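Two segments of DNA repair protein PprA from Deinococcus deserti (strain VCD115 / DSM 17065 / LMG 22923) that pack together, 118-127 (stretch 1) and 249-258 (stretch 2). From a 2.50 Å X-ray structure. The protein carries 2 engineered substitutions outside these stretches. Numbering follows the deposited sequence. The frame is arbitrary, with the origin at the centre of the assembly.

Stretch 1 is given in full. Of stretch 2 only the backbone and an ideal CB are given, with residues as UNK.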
# COMPACT_ATOMS: atom_id res chain seq x y z
N GLY A 118 26.65 -23.39 15.06
CA GLY A 118 26.23 -24.69 14.60
C GLY A 118 24.84 -24.64 13.98
O GLY A 118 24.08 -23.69 14.15
N ALA A 119 24.50 -25.71 13.27
CA ALA A 119 23.29 -25.71 12.46
C ALA A 119 22.03 -25.84 13.31
O ALA A 119 21.00 -25.25 12.98
CB ALA A 119 23.36 -26.84 11.43
N ARG A 120 22.10 -26.62 14.39
CA ARG A 120 20.96 -26.75 15.29
C ARG A 120 20.66 -25.44 15.99
O ARG A 120 19.49 -25.07 16.15
CB ARG A 120 21.23 -27.86 16.32
CG ARG A 120 20.13 -28.02 17.36
CD ARG A 120 20.37 -29.18 18.31
NE ARG A 120 20.10 -30.47 17.69
CZ ARG A 120 20.36 -31.64 18.27
NH1 ARG A 120 20.91 -31.68 19.48
NH2 ARG A 120 20.08 -32.77 17.64
N ALA A 121 21.70 -24.70 16.37
CA ALA A 121 21.50 -23.44 17.09
C ALA A 121 20.95 -22.36 16.17
O ALA A 121 20.14 -21.52 16.60
CB ALA A 121 22.82 -23.00 17.72
N ILE A 122 21.37 -22.35 14.91
CA ILE A 122 20.87 -21.37 13.95
C ILE A 122 19.42 -21.66 13.60
O ILE A 122 18.59 -20.75 13.52
CB ILE A 122 21.78 -21.34 12.71
CG1 ILE A 122 23.16 -20.77 13.06
CG2 ILE A 122 21.17 -20.53 11.58
CD1 ILE A 122 24.19 -20.99 11.98
N ALA A 123 19.09 -22.94 13.41
CA ALA A 123 17.72 -23.32 13.08
C ALA A 123 16.79 -23.11 14.26
O ALA A 123 15.60 -22.84 14.08
CB ALA A 123 17.68 -24.77 12.61
N GLY A 124 17.31 -23.21 15.48
CA GLY A 124 16.50 -22.93 16.65
C GLY A 124 16.27 -21.45 16.86
O GLY A 124 15.26 -21.04 17.43
N THR A 125 17.22 -20.62 16.42
CA THR A 125 17.05 -19.17 16.47
C THR A 125 15.97 -18.73 15.49
O THR A 125 15.14 -17.87 15.80
CB THR A 125 18.39 -18.49 16.16
OG1 THR A 125 19.36 -18.88 17.14
CG2 THR A 125 18.27 -16.98 16.16
N TYR A 126 15.95 -19.34 14.30
CA TYR A 126 14.93 -19.04 13.31
C TYR A 126 13.58 -19.64 13.70
O TYR A 126 12.53 -19.12 13.30
CB TYR A 126 15.38 -19.56 11.95
CG TYR A 126 16.45 -18.72 11.29
CD1 TYR A 126 16.50 -17.35 11.49
CD2 TYR A 126 17.45 -19.32 10.54
CE1 TYR A 126 17.48 -16.59 10.91
CE2 TYR A 126 18.45 -18.56 9.96
CZ TYR A 126 18.45 -17.20 10.15
OH TYR A 126 19.44 -16.44 9.57
N ALA A 127 13.58 -20.72 14.47
CA ALA A 127 12.33 -21.37 14.84
C ALA A 127 11.58 -20.58 15.90
O ALA A 127 10.35 -20.60 15.95
CB ALA A 127 12.58 -22.80 15.32
N UNK A 249 25.92 -36.87 11.19
CA UNK A 249 24.78 -36.30 10.44
C UNK A 249 24.20 -35.11 11.20
O UNK A 249 23.80 -34.19 10.59
CB UNK A 249 23.70 -37.36 10.21
N UNK A 250 24.17 -35.17 12.52
CA UNK A 250 23.63 -34.10 13.39
C UNK A 250 24.41 -32.79 13.30
O UNK A 250 23.83 -31.80 13.57
CB UNK A 250 23.62 -34.57 14.85
N UNK A 251 25.70 -32.83 13.02
CA UNK A 251 26.52 -31.60 12.86
C UNK A 251 26.32 -31.04 11.46
O UNK A 251 26.85 -30.02 11.19
CB UNK A 251 28.00 -31.88 13.11
N UNK A 252 25.63 -31.74 10.59
CA UNK A 252 25.44 -31.23 9.25
C UNK A 252 24.21 -30.32 9.19
O UNK A 252 23.24 -30.54 9.92
CB UNK A 252 25.30 -32.39 8.26
N UNK A 253 24.24 -29.29 8.33
CA UNK A 253 23.04 -28.46 8.16
C UNK A 253 21.90 -29.17 7.46
O UNK A 253 20.77 -28.69 7.50
CB UNK A 253 23.39 -27.20 7.37
N UNK A 254 22.19 -30.31 6.83
CA UNK A 254 21.16 -31.13 6.22
C UNK A 254 20.23 -31.76 7.25
O UNK A 254 19.11 -32.15 6.92
CB UNK A 254 21.81 -32.22 5.37
N UNK A 255 20.68 -31.88 8.50
CA UNK A 255 19.81 -32.39 9.55
C UNK A 255 18.95 -31.31 10.20
O UNK A 255 18.16 -31.63 11.09
CB UNK A 255 20.65 -33.08 10.62
N UNK A 256 19.10 -30.05 9.78
CA UNK A 256 18.44 -28.95 10.46
C UNK A 256 17.79 -27.95 9.51
O UNK A 256 17.16 -27.00 9.97
CB UNK A 256 19.45 -28.22 11.35
N UNK A 257 17.92 -28.15 8.20
CA UNK A 257 17.36 -27.26 7.20
C UNK A 257 16.87 -28.08 6.03
O UNK A 257 17.57 -28.98 5.55
CB UNK A 257 18.39 -26.22 6.75
N UNK A 258 15.67 -27.78 5.56
CA UNK A 258 15.09 -28.45 4.42
C UNK A 258 14.42 -27.43 3.51
O UNK A 258 14.05 -26.34 3.94
CB UNK A 258 14.09 -29.52 4.87

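Stretch 1 is a helix from Ala 119 to Ala 127, and the face it offers to stretch 2 includes the methyl groups of Ala 119 and Ala 123, with Ile 122 and Tyr 126 beside them and Arg 120 extending along one side. Position 249 is helical and lies out of reach of this face, so the contact sets no preference; the residue is Leu 249.

At position 250 CA-to-CB points sideways, and the ideal CB lies 4.9 Å from NH2 of Arg 120. A short or medium polar side chain would suit the neighbourhood of a guanidinium, and an acidic one would be equally plausible. The deposited residue is Asn 250, with chi1 between wells at -132°. Its end comes nearer to stretch 1 than its CB direction suggests, with ND2 over one face of the guanidinium; the two nitrogens are modelled too close for the detail to carry weight. The backbone is more informative: a water accepts from N of Arg 120 at 3.2 Å and donates to O of Asn 250 at 3.3 Å, bridging the stretches.

Positions 251 and 252 both direct CB away from the helix, and many side chains would fit; they are Gln 251 and Leu 252. The phi of -70° and psi of -15° at position 253 are compatible with most residues, proline included. Its CB points sideways, 4.1 Å from CB of Ala 119, so a compact apolar group is favoured. Pro 253 fills the place, and its CA approaches CB of Ala 119 to 3.7 Å.

Position 254 points away and leaves the choice open; it is Glu 254. Position 255 points sideways with no part of stretch 1 within reach of its CB, so many side chains would do, and Ala 255 makes no contact.

Position 256 points toward the helix. Its ideal CB is 3.7 Å from O of Ala 119 and 4.1 Å from CB of Ala 123, close to the helix backbone, while the aliphatic start of Arg 120 offers a surface for a flat group. A planar ring or a modest apolar side chain would suit. His 256, in the m rotamer, lays its ring beneath that chain: CB of Arg 120 sits 3.8 Å from the centroid of the His 256 ring, over the face, in a CH-pi contact. CD2 of His 256 also meets CB of Ala 119 at 3.6 Å. The ring is held from within its own stretch, as NE2 of His 256 donates to O of Asn 250 at 2.8 Å.

At position 257 CA-to-CB runs sideways and nothing of stretch 1 lies near the ideal CB, but Ile 122, Ala 123 and Tyr 126 form an apolar surface farther out, bordered by the carbonyl O of Ala 119. A long apolar or aromatic side chain could reach it. Phe 257 does so: its CZ lies 3.7 Å from CB of Ala 123 and 3.8 Å from CG2 of Ile 122, the latter at the ring edge. Position 258 is out of reach, so the contact leaves its side chain open, and Ala 258 adds nothing.

Stretch 2 (249-258) LNQLPEAHFA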
# COMPACT_ATOMS: atom_id res chain seq x y z
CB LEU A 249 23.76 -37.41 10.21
CG LEU A 249 22.51 -37.05 9.42
CD1 LEU A 249 22.86 -36.63 8.02
CD2 LEU A 249 21.55 -38.20 9.38
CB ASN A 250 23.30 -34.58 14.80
CG ASN A 250 21.93 -34.11 15.19
OD1 ASN A 250 20.94 -34.51 14.58
ND2 ASN A 250 21.87 -33.25 16.19
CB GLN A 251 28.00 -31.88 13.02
CG GLN A 251 28.35 -32.74 14.21
CD GLN A 251 27.90 -32.14 15.51
OE1 GLN A 251 28.12 -30.99 15.79
NE2 GLN A 251 27.27 -32.95 16.33
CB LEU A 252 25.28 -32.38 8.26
CG LEU A 252 26.45 -33.34 8.08
CD1 LEU A 252 26.05 -34.44 7.13
CD2 LEU A 252 27.69 -32.64 7.59
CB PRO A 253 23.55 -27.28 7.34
CG PRO A 253 24.72 -27.81 6.62
CD PRO A 253 25.36 -28.79 7.54
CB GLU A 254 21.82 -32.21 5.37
CG GLU A 254 22.43 -31.72 4.06
CD GLU A 254 23.83 -31.17 4.21
OE1 GLU A 254 24.39 -31.24 5.31
OE2 GLU A 254 24.37 -30.65 3.21
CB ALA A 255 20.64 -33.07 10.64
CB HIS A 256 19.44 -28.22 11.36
CG HIS A 256 20.11 -29.13 12.34
ND1 HIS A 256 19.46 -29.61 13.46
CD2 HIS A 256 21.33 -29.70 12.34
CE1 HIS A 256 20.28 -30.42 14.12
NE2 HIS A 256 21.42 -30.48 13.46
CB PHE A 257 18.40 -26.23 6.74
CG PHE A 257 18.70 -25.17 7.75
CD1 PHE A 257 17.93 -24.03 7.82
CD2 PHE A 257 19.75 -25.32 8.65
CE1 PHE A 257 18.20 -23.05 8.75
CE2 PHE A 257 20.01 -24.35 9.58
CZ PHE A 257 19.24 -23.22 9.63
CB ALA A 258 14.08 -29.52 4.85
O HOH W 1 24.56 -28.70 14.25
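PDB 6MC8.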